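Mitotic checkpoint control protein kinase BUB1 (Drosophila melanogaster, PDB 6JKK) is a mitotic checkpoint protein whose C-terminal protein kinase domain, the part crystallised here, probably binds ATP and phosphorylates other proteins such as CENP-E. Local coordinates at residues Ile140-Lys145 / Ser333-Ile338; Ser16-Ser21 / Met214-Asp219. All blocks are in the same frame, centred on the assembly; numbering follows the deposited sequence.

Contact 1 of 2, residues Ile140-Lys145 / Ser333-Ile338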
loop_
_atom_site.group_PDB
_atom_site.type_symbol
_atom_site.label_atom_id
_atom_site.label_comp_id
_atom_site.label_asym_id
_atom_site.label_seq_id
_atom_site.Cartn_x
_atom_site.Cartn_y
_atom_site.Cartn_z
ATOM N N ILE A 140 3.568 1.162 -10.036
ATOM C CA ILE A 140 3.224 1.998 -11.186
ATOM C C ILE A 140 4.455 2.227 -12.058
ATOM O O ILE A 140 4.436 1.975 -13.270
ATOM C CB ILE A 140 2.654 3.367 -10.739
ATOM C CG1 ILE A 140 1.171 3.251 -10.417
ATOM C CG2 ILE A 140 2.850 4.430 -11.829
ATOM C CD1 ILE A 140 0.306 2.977 -11.650
ATOM N N GLY A 141 5.529 2.701 -11.435
ATOM C CA GLY A 141 6.754 2.996 -12.155
ATOM C C GLY A 141 7.349 1.764 -12.812
ATOM O O GLY A 141 7.832 1.824 -13.943
ATOM N N VAL A 142 7.311 0.645 -12.092
ATOM C CA VAL A 142 7.780 -0.638 -12.613
ATOM C C VAL A 142 6.911 -1.113 -13.772
ATOM O O VAL A 142 7.416 -1.505 -14.826
ATOM C CB VAL A 142 7.782 -1.710 -11.499
ATOM C CG1 VAL A 142 8.035 -3.095 -12.084
ATOM C CG2 VAL A 142 8.826 -1.379 -10.448
ATOM N N CYS A 143 5.597 -1.082 -13.570
ATOM C CA CYS A 143 4.641 -1.500 -14.599
ATOM C C CYS A 143 4.828 -0.721 -15.901
ATOM O O CYS A 143 4.775 -1.273 -17.013
ATOM C CB CYS A 143 3.230 -1.259 -14.068
ATOM S SG CYS A 143 1.941 -2.291 -14.758
ATOM N N ASN A 144 5.048 0.577 -15.765
ATOM C CA ASN A 144 5.185 1.435 -16.926
ATOM C C ASN A 144 6.540 1.251 -17.586
ATOM O O ASN A 144 6.649 1.281 -18.808
ATOM C CB ASN A 144 4.943 2.901 -16.527
ATOM C CG ASN A 144 3.474 3.190 -16.262
ATOM O OD1 ASN A 144 2.597 2.616 -16.906
ATOM N ND2 ASN A 144 3.200 4.068 -15.309
ATOM N N LYS A 145 7.575 1.040 -16.780
ATOM C CA LYS A 145 8.899 0.809 -17.344
ATOM C C LYS A 145 8.920 -0.491 -18.145
ATOM O O LYS A 145 9.493 -0.546 -19.238
ATOM C CB LYS A 145 9.969 0.791 -16.250
ATOM C CG LYS A 145 11.360 0.431 -16.756
ATOM C CD LYS A 145 12.406 0.617 -15.666
ATOM C CE LYS A 145 13.813 0.346 -16.190
ATOM N NZ LYS A 145 14.853 0.525 -15.130
ATOM N N SER A 333 13.307 -13.912 -14.576
ATOM C CA SER A 333 14.656 -13.539 -14.997
ATOM C C SER A 333 14.606 -12.332 -15.938
ATOM O O SER A 333 15.334 -11.350 -15.756
ATOM C CB SER A 333 15.335 -14.726 -15.682
ATOM O OG SER A 333 16.661 -14.413 -16.057
ATOM N N LYS A 334 13.724 -12.402 -16.929
ATOM C CA LYS A 334 13.561 -11.322 -17.894
ATOM C C LYS A 334 13.049 -10.040 -17.241
ATOM O O LYS A 334 13.470 -8.937 -17.602
ATOM C CB LYS A 334 12.623 -11.758 -19.020
ATOM C CG LYS A 334 13.201 -12.837 -19.921
ATOM C CD LYS A 334 12.229 -13.225 -21.033
ATOM C CE LYS A 334 10.956 -13.865 -20.490
ATOM N NZ LYS A 334 10.097 -14.416 -21.581
ATOM N N PHE A 335 12.135 -10.189 -16.287
ATOM C CA PHE A 335 11.599 -9.062 -15.532
ATOM C C PHE A 335 12.695 -8.380 -14.723
ATOM O O PHE A 335 12.824 -7.147 -14.746
ATOM C CB PHE A 335 10.479 -9.543 -14.598
ATOM C CG PHE A 335 9.922 -8.472 -13.705
ATOM C CD1 PHE A 335 8.864 -7.679 -14.128
ATOM C CD2 PHE A 335 10.446 -8.258 -12.436
ATOM C CE1 PHE A 335 8.339 -6.698 -13.302
ATOM C CE2 PHE A 335 9.936 -7.265 -11.621
ATOM C CZ PHE A 335 8.874 -6.497 -12.044
ATOM N N ASN A 336 13.477 -9.176 -13.996
ATOM C CA ASN A 336 14.556 -8.631 -13.172
ATOM C C ASN A 336 15.604 -7.909 -14.015
ATOM O O ASN A 336 16.147 -6.871 -13.611
ATOM C CB ASN A 336 15.208 -9.737 -12.328
ATOM C CG ASN A 336 14.376 -10.118 -11.116
ATOM O OD1 ASN A 336 13.483 -9.378 -10.706
ATOM N ND2 ASN A 336 14.679 -11.276 -10.523
ATOM N N THR A 337 15.886 -8.459 -15.190
ATOM C CA THR A 337 16.839 -7.838 -16.112
ATOM C C THR A 337 16.376 -6.442 -16.556
ATOM O O THR A 337 17.180 -5.511 -16.654
ATOM C CB THR A 337 17.109 -8.742 -17.336
ATOM O OG1 THR A 337 17.762 -9.943 -16.902
ATOM C CG2 THR A 337 18.000 -8.035 -18.353
ATOM N N ILE A 338 15.079 -6.297 -16.812
ATOM C CA ILE A 338 14.512 -5.002 -17.191
ATOM C C ILE A 338 14.676 -4.001 -16.041
ATOM O O ILE A 338 14.975 -2.825 -16.264
ATOM C CB ILE A 338 13.026 -5.138 -17.592
ATOM C CG1 ILE A 338 12.891 -5.941 -18.889
ATOM C CG2 ILE A 338 12.371 -3.761 -17.747
ATOM C CD1 ILE A 338 11.506 -6.522 -19.105
#

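Contact 2 of 2, residues Ser16-Ser21 / Met214-Asp219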
loop_
_atom_site.group_PDB
_atom_site.type_symbol
_atom_site.label_atom_id
_atom_site.label_comp_id
_atom_site.label_asym_id
_atom_site.label_seq_id
_atom_site.Cartn_x
_atom_site.Cartn_y
_atom_site.Cartn_z
ATOM N N SER A 16 -8.537 13.447 15.705
ATOM C CA SER A 16 -8.000 14.217 16.821
ATOM C C SER A 16 -8.456 13.628 18.148
ATOM O O SER A 16 -7.658 13.484 19.079
ATOM C CB SER A 16 -8.417 15.684 16.722
ATOM O OG SER A 16 -7.832 16.279 15.583
ATOM N N SER A 17 -9.741 13.289 18.220
ATOM C CA SER A 17 -10.325 12.697 19.422
ATOM C C SER A 17 -9.647 11.381 19.789
ATOM O O SER A 17 -9.323 11.142 20.954
ATOM C CB SER A 17 -11.827 12.472 19.230
ATOM O OG SER A 17 -12.295 11.414 20.049
ATOM N N LEU A 18 -9.433 10.535 18.786
ATOM C CA LEU A 18 -8.828 9.225 19.008
ATOM C C LEU A 18 -7.399 9.349 19.528
ATOM O O LEU A 18 -7.020 8.675 20.492
ATOM C CB LEU A 18 -8.856 8.397 17.721
ATOM C CG LEU A 18 -10.235 7.952 17.231
ATOM C CD1 LEU A 18 -10.151 7.335 15.845
ATOM C CD2 LEU A 18 -10.854 6.979 18.215
ATOM N N LEU A 19 -6.614 10.211 18.886
ATOM C CA LEU A 19 -5.223 10.423 19.282
ATOM C C LEU A 19 -5.140 10.994 20.696
ATOM O O LEU A 19 -4.252 10.633 21.479
ATOM C CB LEU A 19 -4.508 11.339 18.285
ATOM C CG LEU A 19 -4.314 10.731 16.894
ATOM C CD1 LEU A 19 -3.588 11.696 15.965
ATOM C CD2 LEU A 19 -3.556 9.414 17.003
ATOM N N GLU A 20 -6.066 11.885 21.028
ATOM C CA GLU A 20 -6.090 12.446 22.373
ATOM C C GLU A 20 -6.532 11.404 23.400
ATOM O O GLU A 20 -6.062 11.413 24.536
ATOM C CB GLU A 20 -6.959 13.709 22.429
ATOM C CG GLU A 20 -6.222 14.963 21.957
ATOM C CD GLU A 20 -7.151 16.024 21.397
ATOM O OE1 GLU A 20 -8.379 15.894 21.582
ATOM O OE2 GLU A 20 -6.653 16.982 20.766
ATOM N N SER A 21 -7.406 10.487 22.991
ATOM C CA SER A 21 -7.911 9.462 23.907
ATOM C C SER A 21 -6.805 8.502 24.361
ATOM O O SER A 21 -6.901 7.885 25.424
ATOM C CB SER A 21 -9.065 8.677 23.275
ATOM O OG SER A 21 -8.590 7.713 22.356
ATOM N N MET A 214 -8.815 -0.624 13.506
ATOM C CA MET A 214 -10.040 -1.249 13.998
ATOM C C MET A 214 -10.001 -1.535 15.500
ATOM O O MET A 214 -11.048 -1.715 16.125
ATOM C CB MET A 214 -10.334 -2.538 13.220
ATOM C CG MET A 214 -10.591 -2.318 11.743
ATOM S SD MET A 214 -12.036 -1.283 11.443
ATOM C CE MET A 214 -13.349 -2.411 11.899
ATOM N N LYS A 215 -8.800 -1.572 16.079
ATOM C CA LYS A 215 -8.653 -1.845 17.509
ATOM C C LYS A 215 -9.127 -0.674 18.372
ATOM O O LYS A 215 -9.311 -0.814 19.585
ATOM C CB LYS A 215 -7.205 -2.221 17.854
ATOM C CG LYS A 215 -6.752 -3.552 17.252
ATOM C CD LYS A 215 -5.515 -4.101 17.962
ATOM C CE LYS A 215 -5.004 -5.377 17.295
ATOM N NZ LYS A 215 -5.976 -6.507 17.401
ATOM N N LEU A 216 -9.333 0.476 17.738
ATOM C CA LEU A 216 -9.824 1.663 18.434
ATOM C C LEU A 216 -11.350 1.729 18.434
ATOM O O LEU A 216 -11.937 2.650 19.003
ATOM C CB LEU A 216 -9.248 2.928 17.798
ATOM C CG LEU A 216 -7.749 3.148 17.979
ATOM C CD1 LEU A 216 -7.317 4.467 17.361
ATOM C CD2 LEU A 216 -7.391 3.108 19.449
ATOM N N PHE A 217 -11.988 0.750 17.797
ATOM C CA PHE A 217 -13.441 0.726 17.691
ATOM C C PHE A 217 -13.987 -0.552 18.312
ATOM O O PHE A 217 -13.245 -1.518 18.491
ATOM C CB PHE A 217 -13.854 0.821 16.216
ATOM C CG PHE A 217 -13.405 2.085 15.543
ATOM C CD1 PHE A 217 -13.670 3.322 16.115
ATOM C CD2 PHE A 217 -12.710 2.037 14.341
ATOM C CE1 PHE A 217 -13.256 4.491 15.502
ATOM C CE2 PHE A 217 -12.292 3.201 13.721
ATOM C CZ PHE A 217 -12.564 4.430 14.305
ATOM N N PRO A 218 -15.285 -0.561 18.658
ATOM C CA PRO A 218 -15.880 -1.806 19.153
ATOM C C PRO A 218 -15.734 -2.932 18.141
ATOM O O PRO A 218 -15.672 -2.677 16.932
ATOM C CB PRO A 218 -17.363 -1.452 19.286
ATOM C CG PRO A 218 -17.383 0.016 19.510
ATOM C CD PRO A 218 -16.236 0.565 18.704
ATOM N N ASP A 219 -15.654 -4.162 18.641
ATOM C CA ASP A 219 -15.861 -5.330 17.805
ATOM C C ASP A 219 -17.170 -5.086 17.066
ATOM O O ASP A 219 -18.102 -4.511 17.636
ATOM C CB ASP A 219 -16.002 -6.589 18.663
ATOM C CG ASP A 219 -14.730 -6.948 19.408
ATOM O OD1 ASP A 219 -14.586 -8.133 19.781
ATOM O OD2 ASP A 219 -13.882 -6.058 19.628
#

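Contact 1 of 2, residues Ile140-Lys145 / Ser333-Ile338
Helix 139-150, the αD helix of the kinase C-lobe, packs against the C-terminal helix 325-339 through Val-142 and Phe-335, with Lys-145 and Ile-338 making a second meeting point. The CG1 methyl of Val-142 reaches the outer end of the Phe-335 ring, 3.5 Å from CZ, and lies obliquely to the ring. Phe-335 CE1 is the next nearest atom to that methyl CG1, at 3.8 Å, and the two side chains cross at about a right angle. A chi1 of 176° turns Phe-335 CG away from the backbone N, and the ring reaches out toward Val-142. On the far side of the ring, Asn-336 OD1 lies in the ring plane, at the edge carrying CD2. The same Asn-336 donates through ND2 to Ile-194 O, tying the C-terminal helix to the loop after strand 188-190. Leu-190 of that strand touches both Val-142 and Phe-335, so the pair is buried.

At the outer end of the contact, Lys-145 runs fully extended past Ile-338. Its CG is 4.4 Å from Ile-338 CG2, while its CE comes to 3.4 Å from the carbonyl oxygen Ile-338 O. Ile-338 also leans on Val-149 and Thr-150, further along the first helix.

No hydrogen bond joins the two segments. Their direct contact therefore rests on dispersion in two pairs, Val-142 with Phe-335 and the aliphatic part of Lys-145 with Ile-338, probably helped by the ammonium group lying close to a carbonyl at the negative end of helix 325-339.

Contact 2 of 2, residues Ser16-Ser21 / Met214-Asp219
The carbonyl oxygen of Leu-18, the residue that carries this contact, accepts a short bond from its own helix: Ser-21 OG donates to Leu-18 O at 2.6 Å. The hydroxyl approaches at a C=O...donor angle of 125° and is tilted 20° from the carbonyl plane. Ser-21 thus folds its hydroxyl back onto the backbone three residues earlier.

The side chain of Leu-18 is directed at residues 214-219, where it meets Leu-216 and Phe-217. Leu-216 CD1 comes to 4.2 Å from Leu-18 CB, touching the root of the leucine. Farther out, Leu-18 CD1 lies 4.1 Å from Phe-217 CZ, approaching the ring obliquely, and those two side chains cross at about a right angle. With CG opposite the carbonyl carbon (chi1 -68°), Leu-18 sends CD1 out to the phenylalanine while its CB stays beside Leu-216.

Leu-216 ends a short 3-10 turn, 214-216, and Phe-217 follows it in the loop; the backbone bond Phe-217 N to Met-214 O (3.1 Å) closes the turn. The turn follows strand 212-213 in the activation segment, downstream of the DFG motif, whereas helix 12-21 belongs to the extension that precedes the N-lobe strands. Helix 92-104, the αC helix, touches both: Leu-19 rests on its Tyr-92 and Trp-93, and Leu-216 on its Tyr-96.

No hydrogen bond crosses between the two segments, leaving a small apolar contact at the protein surface, one leucine set against a leucine and a phenylalanine.

In the fold
Contacts 1 and 2 lie on opposite sides of the chain's centre, with their own centres 40 Å apart and their nearest atoms about 26 Å apart. Along the sequence their segments alternate: helix 12-21, helix 139-150, the turn at 214-219 and then helix 325-339. Contact 1 ties the C-terminal helix to the C-lobe, while contact 2 brings the N-terminal extension to the activation segment beside helix 92-104. The two ends of the chain are therefore anchored separately on the kinase body. Neither contact reaches Lys-85, the predicted ATP-binding residue on strand 80-87; both lie away from that site.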